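Local coordinates for protein glutamine synthetase (Helicobacter pylori, PDB 5ZLI) that belongs to the type I beta glutamine synthetases, twelve-subunit enzymes whose chain joins a beta-grasp domain to a larger catalytic domain, at residues D237-E240 against A241-V245; G317-A320 against F321-S325; S374-P377 against Y378-F381; E462-P465 against W466-K469. All coordinates share one frame; numbering follows the deposited sequence.

Interaction 1 (D237-E240 against A241-V245); sequences DLVE and AADNV
Asp237 and Ala241 make the first backbone bond of the helix beginning at Leu238: Ala241 N gives its hydrogen to Asp237 O at 2.7 Å, almost straight at 170°. The same i to i+4 pattern carries on through Asp243 N to Val239 O (2.7 Å) and Asn244 N to Glu240 O (2.9 Å), while the bond from Ala242 N to Leu238 O is weak. Side-chain bonds close the start of the turn. Asp237 OD1 reaches forward to two amides of the first turn in weak bonds, Val239 N at 3.2 Å and Glu240 N at 3.4 Å. In return Glu240 OE2 takes the hydrogen of Asp237 N at 3.1 Å, on the anti side of the carboxylate and 29° out of its plane. CG of Glu240 lies anti to the backbone N (chi1 -179°), and the extended chain beyond it carries the carboxylate back to the N-cap. Apolar and mixed packing is lighter. Val239 and Asp243 run side by side, one turn apart, with Val239 CG1 4.0 Å from Asp243 OD1. The buried carboxylate of Asp243 is held through OD2 by salt bridges to Arg115 and Arg83, which probably favour its charged form. Leu238 and Ala241 face Phe136 of strand 133-145, and Ala242 packs against Pro377 and Phe381 of helix 377-393. The reciprocal pairing of Asp237 and Glu240 is a capping box, with Asp237 as N-cap, at the start of helix 238-258, which follows strand 228-237 in the catalytic domain.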
ATOM      1  N   ASP B 237     -12.723 -17.428  56.834  1.00 49.99           N
ATOM      2  CA  ASP B 237     -12.374 -18.785  57.238  1.00 46.15           C
ATOM      3  C   ASP B 237     -11.860 -19.568  56.026  1.00 43.12           C
ATOM      4  O   ASP B 237     -12.007 -19.153  54.875  1.00 42.61           O
ATOM      5  CB  ASP B 237     -13.557 -19.472  57.932  1.00 52.71           C
ATOM      6  CG  ASP B 237     -14.605 -20.034  56.964  1.00 57.66           C
ATOM      7  OD1 ASP B 237     -14.315 -21.047  56.270  1.00 46.11           O
ATOM      8  OD2 ASP B 237     -15.739 -19.479  56.944  1.00 57.31           O
ATOM      9  N   LEU B 238     -11.263 -20.728  56.300  1.00 42.85           N
ATOM     10  CA  LEU B 238     -10.380 -21.333  55.313  1.00 40.28           C
ATOM     11  C   LEU B 238     -11.087 -21.510  53.982  1.00 35.57           C
ATOM     12  O   LEU B 238     -10.578 -21.094  52.941  1.00 39.22           O
ATOM     13  CB  LEU B 238      -9.832 -22.668  55.806  1.00 46.90           C
ATOM     14  CG  LEU B 238      -8.771 -23.195  54.822  1.00 42.91           C
ATOM     15  CD1 LEU B 238      -7.588 -23.752  55.593  1.00 39.42           C
ATOM     16  CD2 LEU B 238      -9.275 -24.198  53.781  1.00 40.63           C
ATOM     17  N   VAL B 239     -12.274 -22.103  53.987  1.00 42.23           N
ATOM     18  CA  VAL B 239     -12.980 -22.304  52.721  1.00 47.02           C
ATOM     19  C   VAL B 239     -13.457 -20.965  52.150  1.00 41.62           C
ATOM     20  O   VAL B 239     -13.222 -20.647  50.979  1.00 40.90           O
ATOM     21  CB  VAL B 239     -14.158 -23.281  52.911  1.00 41.54           C
ATOM     22  CG1 VAL B 239     -14.998 -23.372  51.622  1.00 28.18           C
ATOM     23  CG2 VAL B 239     -13.666 -24.644  53.440  1.00 39.71           C
ATOM     24  N   GLU B 240     -14.147 -20.171  52.974  1.00 40.68           N
ATOM     25  CA  GLU B 240     -14.696 -18.891  52.536  1.00 40.66           C
ATOM     26  C   GLU B 240     -13.633 -17.961  51.971  1.00 33.75           C
ATOM     27  O   GLU B 240     -13.896 -17.219  51.022  1.00 34.96           O
ATOM     28  CB  GLU B 240     -15.435 -18.245  53.711  1.00 42.17           C
ATOM     29  CG  GLU B 240     -16.085 -16.932  53.469  1.00 34.00           C
ATOM     30  CD  GLU B 240     -16.194 -16.188  54.763  1.00 47.17           C
ATOM     31  OE1 GLU B 240     -16.925 -15.175  54.821  1.00 50.41           O
ATOM     32  OE2 GLU B 240     -15.555 -16.645  55.741  1.00 50.23           O
ATOM     33  N   ALA B 241     -12.435 -17.956  52.543  1.00 31.57           N
ATOM     34  CA  ALA B 241     -11.389 -17.144  51.936  1.00 31.33           C
ATOM     35  C   ALA B 241     -11.064 -17.649  50.536  1.00 35.61           C
ATOM     36  O   ALA B 241     -11.050 -16.880  49.567  1.00 36.57           O
ATOM     37  CB  ALA B 241     -10.153 -17.130  52.819  1.00 38.10           C
ATOM     38  N   ALA B 242     -10.864 -18.955  50.403  1.00 30.92           N
ATOM     39  CA  ALA B 242     -10.564 -19.519  49.102  1.00 26.35           C
ATOM     40  C   ALA B 242     -11.709 -19.301  48.150  1.00 29.72           C
ATOM     41  O   ALA B 242     -11.489 -19.175  46.935  1.00 30.81           O
ATOM     42  CB  ALA B 242     -10.291 -21.017  49.232  1.00 31.71           C
ATOM     43  N   ASP B 243     -12.936 -19.286  48.676  1.00 24.31           N
ATOM     44  CA  ASP B 243     -14.087 -18.971  47.843  1.00 26.09           C
ATOM     45  C   ASP B 243     -14.024 -17.554  47.308  1.00 26.16           C
ATOM     46  O   ASP B 243     -14.222 -17.323  46.114  1.00 23.74           O
ATOM     47  CB  ASP B 243     -15.374 -19.164  48.622  1.00 31.58           C
ATOM     48  CG  ASP B 243     -15.853 -20.562  48.585  1.00 31.33           C
ATOM     49  OD1 ASP B 243     -15.118 -21.453  48.122  1.00 37.12           O
ATOM     50  OD2 ASP B 243     -17.002 -20.766  48.981  1.00 33.79           O
ATOM     51  N   ASN B 244     -13.698 -16.592  48.168  1.00 25.26           N
ATOM     52  CA  ASN B 244     -13.711 -15.217  47.697  1.00 28.74           C
ATOM     53  C   ASN B 244     -12.595 -14.986  46.709  1.00 27.51           C
ATOM     54  O   ASN B 244     -12.723 -14.145  45.821  1.00 25.27           O
ATOM     55  CB  ASN B 244     -13.553 -14.240  48.864  1.00 32.66           C
ATOM     56  CG  ASN B 244     -14.759 -14.186  49.748  1.00 28.09           C
ATOM     57  OD1 ASN B 244     -15.878 -14.445  49.310  1.00 33.92           O
ATOM     58  ND2 ASN B 244     -14.544 -13.847  51.002  1.00 25.83           N
ATOM     59  N   VAL B 245     -11.526 -15.769  46.814  1.00 27.90           N
ATOM     60  CA  VAL B 245     -10.457 -15.692  45.833  1.00 25.44           C
ATOM     61  C   VAL B 245     -10.979 -16.088  44.457  1.00 28.60           C
ATOM     62  O   VAL B 245     -10.743 -15.378  43.475  1.00 29.27           O
ATOM     63  CB  VAL B 245      -9.266 -16.549  46.284  1.00 36.43           C
ATOM     64  CG1 VAL B 245      -8.271 -16.784  45.135  1.00 32.35           C
ATOM     65  CG2 VAL B 245      -8.599 -15.899  47.518  1.00 31.98           C
TER

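Interaction 2 (G317-A320 against F321-S325); sequences GLAA and FTNAS
Leu318 O is gripped by two backbone amides, with a hydroxyl also close by. Thr322 N reaches it at 3.2 Å in the carbonyl plane, as in an ordinary helical turn, whereas Phe321 N comes at 2.9 Å from above that plane, 48° out of it. Thr322 OG1 lies 3.2 Å from the same oxygen and 2.8 Å from Asn323 OD1; its one proton can serve either. Its hydroxyl is put there by a chi1 of 52°, which sets OG1 between the backbone N and the carbonyl carbon and brings it back over the turn before. The helix 315-322 ends here, with Asn323 the first residue to leave helical angles, and the sharing of Leu318 O between i+3 and i+4 donors is consistent with a last turn of mixed 3-10 and alpha bonding. Asn323 N still bonds to Ala319 O at 2.6 Å, and Asn323 CB sits 3.3 Å from that oxygen. Asn323 ND2 bonds outward to Phe370 O. The methyl of Ala324 rests with its CB 3.6 Å from Ala320 O, an oxygen that also bonds to Tyr454 OH. The Phe321 ring points off the turn to meet Tyr454 and, edge-to-face, Phe446, while Leu318 makes apolar contact with Ala383 and Ile384 of helix 377-393. Ser325, past the helix, bonds through its OG to the hydroxyls of Ser374 and Ser328.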
ATOM      1  N   GLY B 317       8.210 -28.585  50.825  1.00 39.15           N
ATOM      2  CA  GLY B 317       7.175 -29.432  50.251  1.00 39.21           C
ATOM      3  C   GLY B 317       5.848 -28.728  50.074  1.00 36.01           C
ATOM      4  O   GLY B 317       5.114 -29.025  49.126  1.00 29.52           O
ATOM      5  N   LEU B 318       5.520 -27.798  50.984  1.00 32.19           N
ATOM      6  CA  LEU B 318       4.317 -26.980  50.851  1.00 33.00           C
ATOM      7  C   LEU B 318       4.317 -26.132  49.582  1.00 35.11           C
ATOM      8  O   LEU B 318       3.243 -25.790  49.063  1.00 34.99           O
ATOM      9  CB  LEU B 318       4.147 -26.097  52.087  1.00 32.46           C
ATOM     10  CG  LEU B 318       2.779 -25.415  52.304  1.00 27.61           C
ATOM     11  CD1 LEU B 318       1.719 -26.422  52.380  1.00 32.11           C
ATOM     12  CD2 LEU B 318       2.740 -24.598  53.597  1.00 29.96           C
ATOM     13  N   ALA B 319       5.499 -25.800  49.053  1.00 34.88           N
ATOM     14  CA  ALA B 319       5.556 -24.976  47.850  1.00 33.06           C
ATOM     15  C   ALA B 319       4.786 -25.607  46.702  1.00 31.21           C
ATOM     16  O   ALA B 319       4.234 -24.891  45.875  1.00 33.53           O
ATOM     17  CB  ALA B 319       7.007 -24.748  47.436  1.00 32.95           C
ATOM     18  N   ALA B 320       4.704 -26.942  46.670  1.00 33.10           N
ATOM     19  CA  ALA B 320       3.939 -27.676  45.661  1.00 29.74           C
ATOM     20  C   ALA B 320       2.441 -27.336  45.645  1.00 31.35           C
ATOM     21  O   ALA B 320       1.771 -27.573  44.633  1.00 27.18           O
ATOM     22  CB  ALA B 320       4.150 -29.174  45.860  1.00 32.46           C
ATOM     23  N   PHE B 321       1.876 -26.833  46.737  1.00 30.28           N
ATOM     24  CA  PHE B 321       0.484 -26.442  46.631  1.00 29.02           C
ATOM     25  C   PHE B 321       0.289 -24.946  46.563  1.00 32.08           C
ATOM     26  O   PHE B 321      -0.715 -24.496  45.987  1.00 28.48           O
ATOM     27  CB  PHE B 321      -0.324 -26.980  47.806  1.00 35.60           C
ATOM     28  CG  PHE B 321      -0.253 -28.456  47.949  1.00 34.37           C
ATOM     29  CD1 PHE B 321      -1.057 -29.267  47.180  1.00 35.79           C
ATOM     30  CD2 PHE B 321       0.592 -29.037  48.879  1.00 40.62           C
ATOM     31  CE1 PHE B 321      -1.009 -30.647  47.312  1.00 37.13           C
ATOM     32  CE2 PHE B 321       0.647 -30.422  49.021  1.00 39.99           C
ATOM     33  CZ  PHE B 321      -0.162 -31.222  48.245  1.00 36.46           C
ATOM     34  N   THR B 322       1.226 -24.176  47.139  1.00 36.01           N
ATOM     35  CA  THR B 322       1.146 -22.721  47.158  1.00 34.92           C
ATOM     36  C   THR B 322       1.825 -22.077  45.966  1.00 33.76           C
ATOM     37  O   THR B 322       1.513 -20.924  45.641  1.00 33.19           O
ATOM     38  CB  THR B 322       1.785 -22.148  48.426  1.00 31.14           C
ATOM     39  OG1 THR B 322       3.105 -22.674  48.572  1.00 32.15           O
ATOM     40  CG2 THR B 322       0.957 -22.515  49.627  1.00 31.17           C
ATOM     41  N   ASN B 323       2.782 -22.784  45.351  1.00 36.47           N
ATOM     42  CA  ASN B 323       3.561 -22.311  44.194  1.00 32.10           C
ATOM     43  C   ASN B 323       3.539 -23.442  43.165  1.00 34.09           C
ATOM     44  O   ASN B 323       4.550 -24.117  42.931  1.00 28.54           O
ATOM     45  CB  ASN B 323       4.967 -21.935  44.625  1.00 26.31           C
ATOM     46  CG  ASN B 323       4.944 -20.863  45.676  1.00 32.90           C
ATOM     47  OD1 ASN B 323       4.696 -21.141  46.856  1.00 29.71           O
ATOM     48  ND2 ASN B 323       5.170 -19.617  45.259  1.00 37.13           N
ATOM     49  N   ALA B 324       2.371 -23.597  42.520  1.00 35.72           N
ATOM     50  CA  ALA B 324       1.988 -24.836  41.862  1.00 31.96           C
ATOM     51  C   ALA B 324       2.204 -24.800  40.352  1.00 33.67           C
ATOM     52  O   ALA B 324       1.723 -25.695  39.641  1.00 36.63           O
ATOM     53  CB  ALA B 324       0.535 -25.169  42.205  1.00 33.96           C
ATOM     54  N   SER B 325       2.902 -23.786  39.848  1.00 31.44           N
ATOM     55  CA  SER B 325       3.299 -23.723  38.450  1.00 29.57           C
ATOM     56  C   SER B 325       4.784 -23.458  38.392  1.00 28.06           C
ATOM     57  O   SER B 325       5.378 -22.904  39.315  1.00 29.99           O
ATOM     58  CB  SER B 325       2.590 -22.618  37.689  1.00 28.30           C
ATOM     59  OG  SER B 325       2.931 -21.377  38.244  1.00 21.64           O
TER

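Interaction 3 (S374-P377 against Y378-F381); sequences SSNP and YLAF
The backbone opens the hydrogen-bond ladder of helix 377-393 as the chain passes from loop into helix, with Ala380 N bonded nearly straight to Asn376 O at 2.7 Å and Phe381 N to Pro377 O at 2.9 Å. Asn376 also turns its side chain over this end: OD1 accepts from Tyr378 N at 3.0 Å, with a bent 137° at the hydrogen and the donor slightly tilted from the amide's carbonyl plane. CG of Asn376 lies opposite the backbone N (chi1 -172°), which swings the amide forward over the first turn. The same OD1 comes to the edge of the Tyr378 ring, 3.2 Å from CD2, with the amide and ring planes 62° apart. The other end of the amide is held too, since Asn376 ND2 bonds to Ile34 O, so both ends of the group have partners. On its carbon side, Asn376 CB meets Leu379 CG at 3.9 Å. Pro377 supplies the first helical residue; its CB lies 4.2 Å from Phe381 CE2, and its carbonyl O sits over one face of the Phe381 ring, toward the rim. The Phe381 ring also meets Phe136 in a ring stack. Ser375 CB touches Ala380 CB at 4.0 Å, and Ser375 OG is bonded to Asp372 O. Tyr378 and Leu379 look toward helix 114-128, touching Arg115 and Ile117 respectively. An asparagine N-cap closing an Asx turn, followed by proline at the first helical position, is a classic helix start, set here in the buried core of the catalytic domain.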
ATOM      1  N   SER B 374      -1.281 -18.764  41.138  1.00 30.87           N
ATOM      2  CA  SER B 374      -1.293 -20.000  40.364  1.00 28.36           C
ATOM      3  C   SER B 374      -1.670 -21.183  41.237  1.00 27.29           C
ATOM      4  O   SER B 374      -1.815 -22.303  40.740  1.00 29.55           O
ATOM      5  CB  SER B 374       0.072 -20.196  39.670  1.00 23.82           C
ATOM      6  OG  SER B 374       0.708 -21.418  39.994  1.00 27.54           O
ATOM      7  N   SER B 375      -1.738 -20.972  42.537  1.00 30.30           N
ATOM      8  CA  SER B 375      -2.135 -22.019  43.453  1.00 34.25           C
ATOM      9  C   SER B 375      -3.649 -22.192  43.462  1.00 33.41           C
ATOM     10  O   SER B 375      -4.406 -21.222  43.370  1.00 33.39           O
ATOM     11  CB  SER B 375      -1.625 -21.662  44.846  1.00 35.06           C
ATOM     12  OG  SER B 375      -2.152 -20.400  45.230  1.00 32.61           O
ATOM     13  N   ASN B 376      -4.087 -23.426  43.659  1.00 31.09           N
ATOM     14  CA  ASN B 376      -5.486 -23.622  43.978  1.00 30.31           C
ATOM     15  C   ASN B 376      -5.701 -23.125  45.393  1.00 33.09           C
ATOM     16  O   ASN B 376      -5.142 -23.714  46.336  1.00 26.24           O
ATOM     17  CB  ASN B 376      -5.898 -25.088  43.856  1.00 35.06           C
ATOM     18  CG  ASN B 376      -7.418 -25.301  43.996  1.00 32.94           C
ATOM     19  OD1 ASN B 376      -8.088 -24.711  44.863  1.00 33.12           O
ATOM     20  ND2 ASN B 376      -7.962 -26.146  43.132  1.00 30.22           N
ATOM     21  N   PRO B 377      -6.489 -22.061  45.585  1.00 31.11           N
ATOM     22  CA  PRO B 377      -6.691 -21.504  46.939  1.00 32.42           C
ATOM     23  C   PRO B 377      -7.194 -22.517  47.969  1.00 27.14           C
ATOM     24  O   PRO B 377      -6.801 -22.450  49.143  1.00 24.62           O
ATOM     25  CB  PRO B 377      -7.718 -20.385  46.696  1.00 31.17           C
ATOM     26  CG  PRO B 377      -8.355 -20.735  45.387  1.00 31.50           C
ATOM     27  CD  PRO B 377      -7.277 -21.357  44.571  1.00 27.11           C
ATOM     28  N   TYR B 378      -8.043 -23.458  47.565  1.00 27.30           N
ATOM     29  CA  TYR B 378      -8.501 -24.472  48.504  1.00 28.47           C
ATOM     30  C   TYR B 378      -7.334 -25.320  48.991  1.00 28.58           C
ATOM     31  O   TYR B 378      -7.043 -25.381  50.195  1.00 28.52           O
ATOM     32  CB  TYR B 378      -9.588 -25.316  47.849  1.00 26.69           C
ATOM     33  CG  TYR B 378     -10.750 -24.469  47.427  1.00 27.10           C
ATOM     34  CD1 TYR B 378     -11.641 -23.978  48.374  1.00 26.29           C
ATOM     35  CD2 TYR B 378     -10.968 -24.162  46.090  1.00 25.82           C
ATOM     36  CE1 TYR B 378     -12.713 -23.189  48.013  1.00 23.23           C
ATOM     37  CE2 TYR B 378     -12.045 -23.381  45.723  1.00 31.92           C
ATOM     38  CZ  TYR B 378     -12.911 -22.899  46.700  1.00 25.38           C
ATOM     39  OH  TYR B 378     -13.960 -22.118  46.345  1.00 22.96           O
ATOM     40  N   LEU B 379      -6.609 -25.924  48.046  1.00 30.58           N
ATOM     41  CA  LEU B 379      -5.483 -26.782  48.385  1.00 27.94           C
ATOM     42  C   LEU B 379      -4.422 -25.986  49.128  1.00 24.20           C
ATOM     43  O   LEU B 379      -3.969 -26.402  50.196  1.00 26.25           O
ATOM     44  CB  LEU B 379      -4.906 -27.417  47.106  1.00 33.32           C
ATOM     45  CG  LEU B 379      -5.814 -28.261  46.164  1.00 27.40           C
ATOM     46  CD1 LEU B 379      -4.997 -28.963  45.109  1.00 27.38           C
ATOM     47  CD2 LEU B 379      -6.674 -29.292  46.879  1.00 26.35           C
ATOM     48  N   ALA B 380      -4.096 -24.787  48.636  1.00 23.14           N
ATOM     49  CA  ALA B 380      -3.109 -23.944  49.309  1.00 27.33           C
ATOM     50  C   ALA B 380      -3.507 -23.689  50.769  1.00 37.94           C
ATOM     51  O   ALA B 380      -2.732 -23.967  51.703  1.00 33.95           O
ATOM     52  CB  ALA B 380      -2.925 -22.621  48.558  1.00 23.81           C
ATOM     53  N   PHE B 381      -4.712 -23.153  50.993  1.00 30.69           N
ATOM     54  CA  PHE B 381      -5.121 -22.860  52.363  1.00 31.47           C
ATOM     55  C   PHE B 381      -5.172 -24.132  53.195  1.00 33.72           C
ATOM     56  O   PHE B 381      -4.603 -24.192  54.297  1.00 35.11           O
ATOM     57  CB  PHE B 381      -6.472 -22.156  52.378  1.00 31.64           C
ATOM     58  CG  PHE B 381      -6.460 -20.838  51.705  1.00 29.61           C
ATOM     59  CD1 PHE B 381      -5.265 -20.192  51.445  1.00 28.83           C
ATOM     60  CD2 PHE B 381      -7.634 -20.246  51.310  1.00 31.35           C
ATOM     61  CE1 PHE B 381      -5.253 -18.990  50.828  1.00 24.46           C
ATOM     62  CE2 PHE B 381      -7.625 -19.035  50.683  1.00 31.11           C
ATOM     63  CZ  PHE B 381      -6.433 -18.407  50.446  1.00 30.98           C
TER

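Interaction 4 (E462-P465 against W466-K469); sequences EVFP and WESK
This is a local contact at the carboxy-terminal end of helix 448-466, where the last turns run out into the loop that precedes helix 472-478. Pro465 has no amide hydrogen to give to the turn before, and the helix kinks there; the bonding resumes with the next two amides, Trp466 N to Glu462 O at 3.2 Å and Glu467 N to Val463 O at 2.7 Å. Phe464 O takes a side-chain donor, Ser468 OG, at 2.7 Å and in the carbonyl plane. With chi1 at 76°, the serine hydroxyl folds back over its own backbone to meet that carbonyl. Lys469 N makes the last of these bonds, to Pro465 O at 3.0 Å, and the lysine's aliphatic stem passes alongside this oxygen before CE reaches Pro465 CB at 4.1 Å. Val463 and Glu467 lie side by side, with Val463 CG1 3.6 Å from Glu467 OE2. Across the subunit boundary Trp466 stacks on Trp466 of a second subunit, and Pro465 packs on Phe473 of that subunit. Within the chain, Val463 and Phe464 lean on helix 426-434, where Arg427 salt-bridges Glu467; Trp466 lies on helix 326-331, and Lys469 pairs with Asp152 of strand 147-153.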
ATOM      1  N   GLU B 462       2.697 -29.091  33.786  1.00 33.14           N
ATOM      2  CA  GLU B 462       3.650 -27.991  33.937  1.00 30.82           C
ATOM      3  C   GLU B 462       5.113 -28.379  33.774  1.00 31.05           C
ATOM      4  O   GLU B 462       5.865 -27.646  33.140  1.00 33.08           O
ATOM      5  CB  GLU B 462       3.465 -27.294  35.285  1.00 30.27           C
ATOM      6  CG  GLU B 462       2.347 -26.246  35.323  1.00 38.88           C
ATOM      7  CD  GLU B 462       1.082 -26.701  36.026  1.00 48.44           C
ATOM      8  OE1 GLU B 462       0.121 -25.903  36.078  1.00 57.48           O
ATOM      9  OE2 GLU B 462       1.040 -27.846  36.531  1.00 50.91           O
ATOM     10  N   VAL B 463       5.565 -29.469  34.377  1.00 31.87           N
ATOM     11  CA  VAL B 463       6.992 -29.749  34.416  1.00 31.50           C
ATOM     12  C   VAL B 463       7.470 -30.328  33.089  1.00 40.04           C
ATOM     13  O   VAL B 463       8.313 -29.737  32.399  1.00 38.02           O
ATOM     14  CB  VAL B 463       7.328 -30.674  35.595  1.00 27.69           C
ATOM     15  CG1 VAL B 463       8.811 -30.933  35.591  1.00 33.74           C
ATOM     16  CG2 VAL B 463       6.917 -30.028  36.924  1.00 24.30           C
ATOM     17  N   PHE B 464       6.928 -31.489  32.712  1.00 42.29           N
ATOM     18  CA  PHE B 464       7.321 -32.133  31.461  1.00 37.46           C
ATOM     19  C   PHE B 464       7.202 -31.219  30.243  1.00 34.72           C
ATOM     20  O   PHE B 464       8.012 -31.375  29.313  1.00 32.86           O
ATOM     21  CB  PHE B 464       6.498 -33.418  31.235  1.00 37.29           C
ATOM     22  CG  PHE B 464       6.719 -34.499  32.265  1.00 40.68           C
ATOM     23  CD1 PHE B 464       8.003 -34.913  32.603  1.00 48.63           C
ATOM     24  CD2 PHE B 464       5.645 -35.140  32.856  1.00 40.09           C
ATOM     25  CE1 PHE B 464       8.207 -35.929  33.539  1.00 46.65           C
ATOM     26  CE2 PHE B 464       5.843 -36.139  33.790  1.00 41.65           C
ATOM     27  CZ  PHE B 464       7.127 -36.535  34.130  1.00 41.65           C
ATOM     28  N   PRO B 465       6.203 -30.343  30.130  1.00 31.38           N
ATOM     29  CA  PRO B 465       6.222 -29.366  29.025  1.00 33.65           C
ATOM     30  C   PRO B 465       7.267 -28.257  29.153  1.00 31.62           C
ATOM     31  O   PRO B 465       7.788 -27.791  28.135  1.00 39.48           O
ATOM     32  CB  PRO B 465       4.789 -28.829  29.023  1.00 33.20           C
ATOM     33  CG  PRO B 465       3.977 -29.925  29.620  1.00 32.14           C
ATOM     34  CD  PRO B 465       4.857 -30.470  30.711  1.00 33.81           C
ATOM     35  N   TRP B 466       7.509 -27.733  30.345  1.00 22.96           N
ATOM     36  CA  TRP B 466       8.542 -26.712  30.506  1.00 29.04           C
ATOM     37  C   TRP B 466       9.954 -27.287  30.386  1.00 33.36           C
ATOM     38  O   TRP B 466      10.880 -26.572  29.968  1.00 29.80           O
ATOM     39  CB  TRP B 466       8.364 -26.005  31.849  1.00 35.48           C
ATOM     40  CG  TRP B 466       9.392 -24.967  32.161  1.00 31.10           C
ATOM     41  CD1 TRP B 466       9.626 -23.788  31.492  1.00 33.77           C
ATOM     42  CD2 TRP B 466      10.335 -25.015  33.223  1.00 29.96           C
ATOM     43  NE1 TRP B 466      10.653 -23.091  32.090  1.00 30.97           N
ATOM     44  CE2 TRP B 466      11.108 -23.832  33.156  1.00 34.02           C
ATOM     45  CE3 TRP B 466      10.600 -25.937  34.232  1.00 27.08           C
ATOM     46  CZ2 TRP B 466      12.123 -23.560  34.065  1.00 29.68           C
ATOM     47  CZ3 TRP B 466      11.602 -25.671  35.119  1.00 30.29           C
ATOM     48  CH2 TRP B 466      12.350 -24.486  35.039  1.00 34.77           C
ATOM     49  N   GLU B 467      10.159 -28.538  30.832  1.00 33.54           N
ATOM     50  CA  GLU B 467      11.457 -29.202  30.704  1.00 35.70           C
ATOM     51  C   GLU B 467      11.764 -29.645  29.275  1.00 35.97           C
ATOM     52  O   GLU B 467      12.925 -29.934  28.965  1.00 32.79           O
ATOM     53  CB  GLU B 467      11.534 -30.430  31.628  1.00 35.33           C
ATOM     54  CG  GLU B 467      12.221 -30.233  33.003  1.00 37.35           C
ATOM     55  CD  GLU B 467      12.090 -31.466  33.944  1.00 43.75           C
ATOM     56  OE1 GLU B 467      12.700 -31.446  35.046  1.00 44.90           O
ATOM     57  OE2 GLU B 467      11.394 -32.456  33.589  1.00 37.10           O
ATOM     58  N   SER B 468      10.786 -29.619  28.381  1.00 30.26           N
ATOM     59  CA  SER B 468      10.912 -30.228  27.072  1.00 33.77           C
ATOM     60  C   SER B 468      10.653 -29.283  25.914  1.00 36.14           C
ATOM     61  O   SER B 468      11.041 -29.619  24.794  1.00 38.90           O
ATOM     62  CB  SER B 468       9.943 -31.410  26.943  1.00 37.86           C
ATOM     63  OG  SER B 468       8.615 -30.949  26.731  1.00 29.07           O
ATOM     64  N   LYS B 469      10.061 -28.104  26.143  1.00 30.88           N
ATOM     65  CA  LYS B 469       9.847 -27.130  25.083  1.00 36.03           C
ATOM     66  C   LYS B 469      10.993 -26.133  25.052  1.00 35.98           C
ATOM     67  O   LYS B 469      11.327 -25.558  26.103  1.00 33.40           O
ATOM     68  CB  LYS B 469       8.526 -26.392  25.267  1.00 37.19           C
ATOM     69  CG  LYS B 469       7.299 -27.236  25.023  1.00 39.45           C
ATOM     70  CD  LYS B 469       6.031 -26.508  25.426  1.00 33.57           C
ATOM     71  CE  LYS B 469       4.816 -27.369  25.163  1.00 30.31           C
ATOM     72  NZ  LYS B 469       4.611 -27.650  23.716  1.00 38.00           N
TER

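Overall arrangement
The four contacts follow one another along the chain, all in the catalytic domain, and each sits at a helix end: interactions 1 and 3 at helix starts, 2 and 4 at helix finishes. Interactions 1 and 3 have centres about 10 Å apart and touch where helices 238-258 and 377-393 pack together. Interaction 3 also meets interaction 2, about 9 Å away between centres, with Ser375 CB against Phe321 O and Thr322 O. Interaction 4 touches interaction 2 through Glu462, its centre about 17 Å from that of interaction 2 and about 31 Å from that of interaction 1. Interactions 1 to 3 thus cluster in the interior, while interaction 4 lies farther out, with six residues within reach of a second subunit.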